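Major royal jelly protein 1 (PDB 5YYL) is the most abundant protein of royal jelly, binds sterol and probably serves as a nutrient in the food of developing bee larvae. Local coordinates at residues S88-I93 / S119-A124. Sequence-based numbering, arbitrary orientation.
Sequences SSLNVI and SGIVSA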
loop_
_atom_site.group_PDB
_atom_site.type_symbol
_atom_site.label_atom_id
_atom_site.label_comp_id
_atom_site.label_asym_id
_atom_site.label_seq_id
_atom_site.Cartn_x
_atom_site.Cartn_y
_atom_site.Cartn_z
ATOM N N SER A 88 -9.206 35.451 -25.436
ATOM C CA SER A 88 -9.622 34.130 -25.913
ATOM C C SER A 88 -11.018 33.803 -25.468
ATOM O O SER A 88 -11.468 34.271 -24.412
ATOM C CB SER A 88 -8.675 33.042 -25.429
ATOM O OG SER A 88 -9.108 31.763 -25.889
ATOM N N SER A 89 -11.694 32.994 -26.289
ATOM C CA SER A 89 -13.070 32.589 -26.014
ATOM C C SER A 89 -13.122 31.213 -25.373
ATOM O O SER A 89 -13.762 31.057 -24.346
ATOM C CB SER A 89 -13.911 32.587 -27.282
ATOM O OG SER A 89 -15.263 32.404 -26.927
ATOM N N LEU A 90 -12.474 30.235 -25.996
ATOM C CA LEU A 90 -12.395 28.889 -25.463
ATOM C C LEU A 90 -11.177 28.754 -24.541
ATOM O O LEU A 90 -10.036 28.817 -25.005
ATOM C CB LEU A 90 -12.322 27.872 -26.604
ATOM C CG LEU A 90 -12.313 26.399 -26.211
ATOM C CD1 LEU A 90 -13.508 26.049 -25.335
ATOM C CD2 LEU A 90 -12.302 25.542 -27.462
ATOM N N ASN A 91 -11.422 28.565 -23.241
ATOM C CA ASN A 91 -10.346 28.486 -22.225
ATOM C C ASN A 91 -10.461 27.297 -21.273
ATOM O O ASN A 91 -11.493 26.645 -21.216
ATOM C CB ASN A 91 -10.331 29.755 -21.371
ATOM C CG ASN A 91 -10.543 30.997 -22.192
ATOM O OD1 ASN A 91 -9.801 31.235 -23.143
ATOM N ND2 ASN A 91 -11.568 31.777 -21.856
ATOM N N VAL A 92 -9.369 27.035 -20.546
ATOM C CA VAL A 92 -9.369 26.163 -19.367
ATOM C C VAL A 92 -8.823 26.945 -18.194
ATOM O O VAL A 92 -8.158 27.950 -18.384
ATOM C CB VAL A 92 -8.556 24.860 -19.536
ATOM C CG1 VAL A 92 -9.171 23.990 -20.607
ATOM C CG2 VAL A 92 -7.109 25.132 -19.862
ATOM N N ILE A 93 -9.117 26.480 -16.984
ATOM C CA ILE A 93 -8.592 27.102 -15.779
ATOM C C ILE A 93 -7.187 26.570 -15.619
ATOM O O ILE A 93 -6.953 25.380 -15.794
ATOM C CB ILE A 93 -9.439 26.818 -14.528
ATOM C CG1 ILE A 93 -10.905 27.195 -14.790
ATOM C CG2 ILE A 93 -8.910 27.611 -13.337
ATOM C CD1 ILE A 93 -11.820 27.046 -13.583
ATOM N N SER A 119 -10.355 32.651 -38.579
ATOM C CA SER A 119 -9.871 31.318 -38.951
ATOM C C SER A 119 -10.472 30.268 -38.041
ATOM O O SER A 119 -10.990 29.241 -38.512
ATOM N N GLY A 120 -10.368 30.528 -36.734
ATOM C CA GLY A 120 -10.863 29.631 -35.693
ATOM C C GLY A 120 -11.402 30.390 -34.487
ATOM O O GLY A 120 -10.800 31.353 -34.027
ATOM N N ILE A 121 -12.556 29.934 -34.014
ATOM C CA ILE A 121 -13.269 30.366 -32.782
ATOM C C ILE A 121 -13.366 31.874 -32.481
ATOM O O ILE A 121 -12.455 32.488 -31.929
ATOM C CB ILE A 121 -12.871 29.552 -31.516
ATOM C CG1 ILE A 121 -12.635 28.069 -31.883
ATOM C CG2 ILE A 121 -13.955 29.691 -30.442
ATOM C CD1 ILE A 121 -12.619 27.091 -30.736
ATOM N N VAL A 122 -14.519 32.434 -32.827
ATOM C CA VAL A 122 -14.869 33.811 -32.518
ATOM C C VAL A 122 -15.452 33.864 -31.127
ATOM O O VAL A 122 -14.949 34.585 -30.290
ATOM C CB VAL A 122 -15.885 34.399 -33.534
ATOM C CG1 VAL A 122 -16.247 35.845 -33.198
ATOM C CG2 VAL A 122 -15.343 34.274 -34.951
ATOM N N SER A 123 -16.541 33.137 -30.901
ATOM C CA SER A 123 -17.243 33.146 -29.606
ATOM C C SER A 123 -17.833 31.769 -29.268
ATOM O O SER A 123 -18.940 31.435 -29.712
ATOM C CB SER A 123 -18.339 34.205 -29.602
ATOM O OG SER A 123 -18.896 34.312 -28.308
ATOM N N ALA A 124 -17.069 30.978 -28.502
ATOM C CA ALA A 124 -17.513 29.680 -27.987
ATOM C C ALA A 124 -18.704 29.890 -27.051
ATOM O O ALA A 124 -18.556 30.188 -25.868
ATOM C CB ALA A 124 -16.377 28.970 -27.262
#
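Coming along 119-124, the first side chain to reach 88-93 is that of Ile-121. Its CG1 branch lies anti to the carbonyl carbon, and the end of that branch, CD1, meets CD2 of Leu-90 tip to tip at 3.6 Å, the two side chains crossing obliquely. The other branch, CG2, approaches CB of Ser-89. Val-122 turns its side chain away and offers its backbone instead, its carbonyl O packing 3.8 Å from CB of Ser-89; the same O accepts a bond from NE of Arg-82. At Ser-123, whose side chain also faces away, CA lies beside the hydroxyl of Ser-89, 3.4 Å from its OG. Ala-124 then makes the one hydrogen bond between the segments: its N donates to OG of Ser-89 at 2.8 Å, bent to 139° at the hydrogen. OG stands anti to its own backbone N (chi1 -171°), and it is gripped a second time by a bond to Met-80 O, so this buried hydroxyl joins strand 75-81 to the strand that starts at Ala-124. The methyl of Ala-124 points toward 88-93, its CB 3.6 Å from OG of Ser-89 and more loosely against CB of Leu-90. Within the β-propeller fold, the contact ties one four-stranded antiparallel blade to the next: 88-93 covers the turn into strand 90-94 and most of that strand, between strands 75-81 and 102-106, while 119-124 runs into strand 124-129 of the following blade, whose strand 153-158 brings Phe-157 against both Leu-90 and Ile-121.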